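Local coordinates for fibronectin type III domain-containing protein (Simiduia agarivorans, PDB 6P2K) that probably hydrolyses the backbone of xyloglucan-type beta-glucans, as a glycoside hydrolase of family 74 whose catalytic part is built from seven-bladed beta-propellers, at residues B[435-439]-B[489-493]; B[444-450]-B[464-470]. All coordinates share one frame. Numbering follows the deposited sequence.

Interaction 1: B[435-439]-B[489-493]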
loop_
_atom_site.group_PDB
_atom_site.type_symbol
_atom_site.label_atom_id
_atom_site.label_comp_id
_atom_site.label_asym_id
_atom_site.label_seq_id
_atom_site.Cartn_x
_atom_site.Cartn_y
_atom_site.Cartn_z
ATOM N N MET B 435 -9.395 16.834 18.295
ATOM C CA MET B 435 -9.940 17.038 16.957
ATOM C C MET B 435 -10.631 15.788 16.423
ATOM O O MET B 435 -11.571 15.896 15.627
ATOM C CB MET B 435 -8.829 17.474 15.997
ATOM C CG MET B 435 -8.236 18.849 16.290
ATOM S SD MET B 435 -9.428 20.207 16.206
ATOM C CE MET B 435 -9.935 20.119 14.491
ATOM N N GLN B 436 -10.193 14.598 16.844
ATOM C CA GLN B 436 -10.774 13.369 16.312
ATOM C C GLN B 436 -12.198 13.118 16.795
ATOM O O GLN B 436 -12.857 12.220 16.259
ATOM C CB GLN B 436 -9.886 12.165 16.650
ATOM C CG GLN B 436 -8.540 12.177 15.920
ATOM C CD GLN B 436 -7.842 10.818 15.906
ATOM O OE1 GLN B 436 -8.357 9.827 16.426
ATOM N NE2 GLN B 436 -6.659 10.773 15.301
ATOM N N HIS B 437 -12.701 13.879 17.770
ATOM C CA HIS B 437 -14.098 13.726 18.161
ATOM C C HIS B 437 -15.050 14.395 17.179
ATOM O O HIS B 437 -16.254 14.106 17.205
ATOM C CB HIS B 437 -14.317 14.261 19.584
ATOM C CG HIS B 437 -14.821 15.671 19.650
ATOM N ND1 HIS B 437 -13.976 16.763 19.676
ATOM C CD2 HIS B 437 -16.079 16.168 19.739
ATOM C CE1 HIS B 437 -14.693 17.870 19.760
ATOM N NE2 HIS B 437 -15.971 17.537 19.798
ATOM N N ARG B 438 -14.535 15.244 16.293
ATOM C CA ARG B 438 -15.343 15.908 15.274
ATOM C C ARG B 438 -15.340 15.034 14.025
ATOM O O ARG B 438 -14.414 15.089 13.212
ATOM C CB ARG B 438 -14.803 17.307 15.004
ATOM C CG ARG B 438 -14.306 18.009 16.266
ATOM C CD ARG B 438 -14.072 19.497 16.054
ATOM N NE ARG B 438 -15.295 20.274 16.238
ATOM C CZ ARG B 438 -15.597 20.943 17.347
ATOM N NH1 ARG B 438 -14.772 20.929 18.388
ATOM N NH2 ARG B 438 -16.732 21.621 17.413
ATOM N N ARG B 439 -16.385 14.218 13.875
ATOM C CA ARG B 439 -16.422 13.187 12.848
ATOM C C ARG B 439 -16.917 13.693 11.498
ATOM O O ARG B 439 -16.803 12.965 10.506
ATOM C CB ARG B 439 -17.305 12.016 13.303
ATOM C CG ARG B 439 -17.005 11.502 14.708
ATOM C CD ARG B 439 -15.548 11.065 14.873
ATOM N NE ARG B 439 -15.227 9.848 14.128
ATOM C CZ ARG B 439 -14.031 9.268 14.130
ATOM N NH1 ARG B 439 -13.036 9.788 14.840
ATOM N NH2 ARG B 439 -13.826 8.164 13.422
ATOM N N PRO B 489 -0.934 9.961 16.835
ATOM C CA PRO B 489 -2.170 10.483 16.225
ATOM C C PRO B 489 -2.611 9.729 14.981
ATOM O O PRO B 489 -3.741 9.942 14.524
ATOM C CB PRO B 489 -1.810 11.938 15.897
ATOM C CG PRO B 489 -0.772 12.292 16.901
ATOM C CD PRO B 489 0.039 11.036 17.098
ATOM N N ALA B 490 -1.772 8.854 14.422
ATOM C CA ALA B 490 -2.177 8.083 13.255
ATOM C C ALA B 490 -3.227 7.027 13.589
ATOM O O ALA B 490 -3.956 6.598 12.689
ATOM C CB ALA B 490 -0.959 7.426 12.604
ATOM N N ASP B 491 -3.321 6.600 14.847
ATOM C CA ASP B 491 -4.355 5.648 15.234
ATOM C C ASP B 491 -5.736 6.287 15.100
ATOM O O ASP B 491 -5.896 7.500 15.248
ATOM C CB ASP B 491 -4.135 5.164 16.668
ATOM C CG ASP B 491 -2.779 4.506 16.867
ATOM O OD1 ASP B 491 -2.249 3.908 15.904
ATOM O OD2 ASP B 491 -2.244 4.581 17.994
ATOM N N GLN B 492 -6.743 5.450 14.828
ATOM C CA GLN B 492 -8.077 5.927 14.484
ATOM C C GLN B 492 -9.157 5.229 15.306
ATOM O O GLN B 492 -8.996 4.083 15.737
ATOM C CB GLN B 492 -8.374 5.717 12.990
ATOM C CG GLN B 492 -7.455 6.486 12.061
ATOM C CD GLN B 492 -7.568 7.985 12.254
ATOM O OE1 GLN B 492 -8.670 8.528 12.354
ATOM N NE2 GLN B 492 -6.425 8.664 12.318
ATOM N N TRP B 493 -10.274 5.936 15.491
ATOM C CA TRP B 493 -11.459 5.404 16.153
ATOM C C TRP B 493 -12.382 4.728 15.147
ATOM O O TRP B 493 -12.556 5.215 14.028
ATOM C CB TRP B 493 -12.235 6.520 16.859
ATOM C CG TRP B 493 -11.546 7.096 18.049
ATOM C CD1 TRP B 493 -10.872 8.287 18.117
ATOM C CD2 TRP B 493 -11.467 6.514 19.355
ATOM N NE1 TRP B 493 -10.377 8.474 19.386
ATOM C CE2 TRP B 493 -10.729 7.401 20.164
ATOM C CE3 TRP B 493 -11.950 5.326 19.918
ATOM C CZ2 TRP B 493 -10.457 7.135 21.503
ATOM C CZ3 TRP B 493 -11.682 5.067 21.250
ATOM C CH2 TRP B 493 -10.945 5.967 22.029
HETATM O O HOH W 1 -10.297 8.756 14.497
HETATM O O HOH W 2 -11.085 7.813 11.521
#
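Direct polar contacts between 435-439 and 489-493 are few and weak. Gln436 NE2 donates a long bond to Asp491 O (3.4 Å) and also lies 3.1 Å from Pro489 O, while Arg439 NH2 reaches Trp493 O at 3.3 Å with a bent, weak geometry. The guanidinium is held by its own segment, since Arg439 NH1 donates to Gln436 O at 2.8 Å.

Water does most of the joining. Water 1 accepts from Arg439 NH1 (2.9 Å) and Trp493 N (3.0 Å) and donates to Gln436 OE1 (2.9 Å) and Gln492 OE1 (2.7 Å), a full tetrahedral complement at a partly buried site.

Packing centres on Trp493: its CD1 lies 3.4 Å from Gln436 OE1, and its CB 3.9 Å from Arg439 NH1.

Lys482 also bonds Gln436 OE1, and Glu424 takes the indole NH of Trp493. The short 3-10 turn 435-437, after strand 431-432, thus rests against the loop leading into edge strand 493-496 of a four-stranded propeller blade, with Trp385 of strand 381-385 beside both segments.

Interaction 2: B[444-450]-B[464-470]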
loop_
_atom_site.group_PDB
_atom_site.type_symbol
_atom_site.label_atom_id
_atom_site.label_comp_id
_atom_site.label_asym_id
_atom_site.label_seq_id
_atom_site.Cartn_x
_atom_site.Cartn_y
_atom_site.Cartn_z
ATOM N N ASN B 444 -20.536 15.043 16.305
ATOM C CA ASN B 444 -19.408 15.298 17.189
ATOM C C ASN B 444 -19.546 14.467 18.456
ATOM O O ASN B 444 -20.599 14.482 19.102
ATOM C CB ASN B 444 -19.316 16.787 17.538
ATOM C CG ASN B 444 -19.144 17.663 16.310
ATOM O OD1 ASN B 444 -18.194 17.504 15.543
ATOM N ND2 ASN B 444 -20.059 18.599 16.126
ATOM N N LEU B 445 -18.480 13.754 18.812
ATOM C CA LEU B 445 -18.480 12.896 19.998
ATOM C C LEU B 445 -18.018 13.710 21.209
ATOM O O LEU B 445 -16.913 13.549 21.730
ATOM C CB LEU B 445 -17.592 11.679 19.770
ATOM C CG LEU B 445 -17.936 10.798 18.567
ATOM C CD1 LEU B 445 -16.851 9.757 18.337
ATOM C CD2 LEU B 445 -19.289 10.133 18.766
ATOM N N SER B 446 -18.904 14.592 21.665
ATOM C CA SER B 446 -18.554 15.596 22.664
ATOM C C SER B 446 -18.723 15.122 24.107
ATOM O O SER B 446 -18.389 15.880 25.024
ATOM C CB SER B 446 -19.383 16.865 22.437
ATOM O OG SER B 446 -20.705 16.555 22.041
ATOM N N ASP B 447 -19.207 13.900 24.334
ATOM C CA ASP B 447 -19.433 13.387 25.683
ATOM C C ASP B 447 -18.886 11.970 25.778
ATOM O O ASP B 447 -19.317 11.088 25.032
ATOM C CB ASP B 447 -20.922 13.418 26.039
ATOM C CG ASP B 447 -21.173 13.219 27.520
ATOM O OD1 ASP B 447 -21.324 12.052 27.944
ATOM O OD2 ASP B 447 -21.216 14.227 28.259
ATOM N N VAL B 448 -17.942 11.754 26.698
ATOM C CA VAL B 448 -17.208 10.489 26.809
ATOM C C VAL B 448 -17.162 10.114 28.290
ATOM O O VAL B 448 -16.237 10.492 29.017
ATOM C CB VAL B 448 -15.799 10.577 26.215
ATOM C CG1 VAL B 448 -15.083 9.239 26.340
ATOM C CG2 VAL B 448 -15.862 11.014 24.756
ATOM N N GLN B 449 -18.144 9.331 28.741
ATOM C CA GLN B 449 -18.313 9.049 30.162
ATOM C C GLN B 449 -17.477 7.876 30.667
ATOM O O GLN B 449 -17.387 7.689 31.885
ATOM C CB GLN B 449 -19.795 8.796 30.473
ATOM C CG GLN B 449 -20.654 10.053 30.353
ATOM C CD GLN B 449 -22.126 9.821 30.662
ATOM O OE1 GLN B 449 -22.481 8.976 31.483
ATOM N NE2 GLN B 449 -22.992 10.586 30.005
ATOM N N ALA B 450 -16.858 7.093 29.785
ATOM C CA ALA B 450 -16.079 5.945 30.229
ATOM C C ALA B 450 -15.025 5.602 29.186
ATOM O O ALA B 450 -15.307 5.615 27.985
ATOM C CB ALA B 450 -16.980 4.730 30.490
ATOM N N ALA B 464 -14.242 3.097 24.495
ATOM C CA ALA B 464 -14.852 4.307 25.025
ATOM C C ALA B 464 -16.351 4.314 24.775
ATOM O O ALA B 464 -16.824 3.875 23.723
ATOM C CB ALA B 464 -14.222 5.562 24.405
ATOM N N GLN B 465 -17.089 4.804 25.766
ATOM C CA GLN B 465 -18.442 5.291 25.549
ATOM C C GLN B 465 -18.331 6.721 25.028
ATOM O O GLN B 465 -17.803 7.594 25.723
ATOM C CB GLN B 465 -19.239 5.224 26.852
ATOM C CG GLN B 465 -20.337 6.270 27.013
ATOM C CD GLN B 465 -21.450 6.113 25.993
ATOM O OE1 GLN B 465 -21.747 5.004 25.547
ATOM N NE2 GLN B 465 -22.075 7.226 25.624
ATOM N N ALA B 466 -18.779 6.955 23.795
ATOM C CA ALA B 466 -18.590 8.253 23.154
ATOM C C ALA B 466 -19.803 8.587 22.305
ATOM O O ALA B 466 -20.209 7.787 21.457
ATOM C CB ALA B 466 -17.325 8.266 22.288
ATOM N N THR B 467 -20.362 9.777 22.514
ATOM C CA THR B 467 -21.622 10.133 21.881
ATOM C C THR B 467 -21.733 11.648 21.805
ATOM O O THR B 467 -20.902 12.385 22.342
ATOM C CB THR B 467 -22.802 9.539 22.653
ATOM O OG1 THR B 467 -24.012 9.735 21.914
ATOM C CG2 THR B 467 -22.929 10.216 24.007
ATOM N N SER B 468 -22.784 12.104 21.127
ATOM C CA SER B 468 -23.050 13.524 20.990
ATOM C C SER B 468 -23.818 14.046 22.201
ATOM O O SER B 468 -24.356 13.286 23.008
ATOM C CB SER B 468 -23.836 13.799 19.707
ATOM O OG SER B 468 -24.971 12.953 19.613
ATOM N N GLY B 469 -23.859 15.370 22.322
ATOM C CA GLY B 469 -24.540 16.000 23.435
ATOM C C GLY B 469 -23.629 16.870 24.275
ATOM O O GLY B 469 -22.484 16.497 24.548
ATOM N N TYR B 470 -24.133 18.024 24.697
ATOM C CA TYR B 470 -23.374 18.993 25.472
ATOM C C TYR B 470 -23.948 19.128 26.875
ATOM O O TYR B 470 -25.099 18.770 27.139
ATOM C CB TYR B 470 -23.366 20.356 24.772
ATOM C CG TYR B 470 -22.680 20.294 23.435
ATOM C CD1 TYR B 470 -21.297 20.283 23.353
ATOM C CD2 TYR B 470 -23.411 20.202 22.258
ATOM C CE1 TYR B 470 -20.654 20.204 22.138
ATOM C CE2 TYR B 470 -22.776 20.122 21.033
ATOM C CZ TYR B 470 -21.394 20.127 20.982
ATOM O OH TYR B 470 -20.746 20.051 19.775
HETATM O O HOH W 3 -22.430 16.795 20.193
HETATM O O HOH W 4 -22.853 19.219 17.607
HETATM O O HOH W 5 -21.241 16.654 27.117
HETATM O O HOH W 6 -20.669 9.547 26.862
#
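A classic beta bulge marks the start of this strand pairing: Ser446 and Asp447 both face Thr467, whose O lies 3.1 Å from Ser446 N but is hydrogen-bonded by Asp447 N (3.0 Å). Thr467 N returns the bond to Asp447 O at 3.0 Å. Just before, Leu445 centres an inverse gamma turn, closed by a weak bond from Ser446 N to Asn444 O (3.1 Å).

Beyond it the strands run antiparallel, their axes 4.9 Å apart at 156°. Gln465 N donates to Ala450 O (3.0 Å), and between these bonds CA-H...O contacts fill in, such as Val448 CA to Gln465 O at 3.1 Å. They form the hairpin 447-456/459-467, the first two strands of a four-stranded antiparallel sheet, one blade of a beta-propeller; Ala450 comes close to Asp405 and Asp513, which bind a zinc ion.

Val448 packs against two alanines, with Val448 CG2 4.0 Å from Ala466 CB and Val448 CG1 4.2 Å from Ala464 CB; Leu422 of strand 421-425 covers Val448 and Leu445. Asp447, Gln465 and Thr467 project to the other face. There water 6 joins Asp447 OD1 (2.8 Å) to Gln465 NE2 (3.0 Å), and Tyr404 bonds the Asp447 carboxylate; the Gln465 amide also bonds the backbone of Arg478 through OE1 and of Asn476 through NE2.

Past Thr467, water 3 bridges Asn444 O (3.1 Å) and Gly469 N (2.9 Å). At phi 121° and psi 139°, a side chain on Gly469 would jam against the preceding carbonyl. The ring of Tyr470 lies with one face under Ser446 OG, and Ser446 CB approaches Tyr470 CE1 to 3.6 Å.

The two contacts lie about 13 Å apart, centre to centre, on the same side of the chain's centre, and share one propeller blade with strand order 447-456, 459-467, 478-483, 493-496. Along the chain, both segments of interaction 2 fall between those of interaction 1: 435-439 precedes the first strand, and 489-493 leads into the fourth. Interaction 2 thus pairs the two strands at one edge, while interaction 1 ties the lead-in to that blade to its opposite edge. They meet directly, His437 O lying 2.8 Å from Leu445 N, probably hydrogen-bonded, and Arg439 CD 3.9 Å from Leu445 CD1. Trp480 of strand 478-483 touches Arg439, Trp493 and Leu445, linking both contacts.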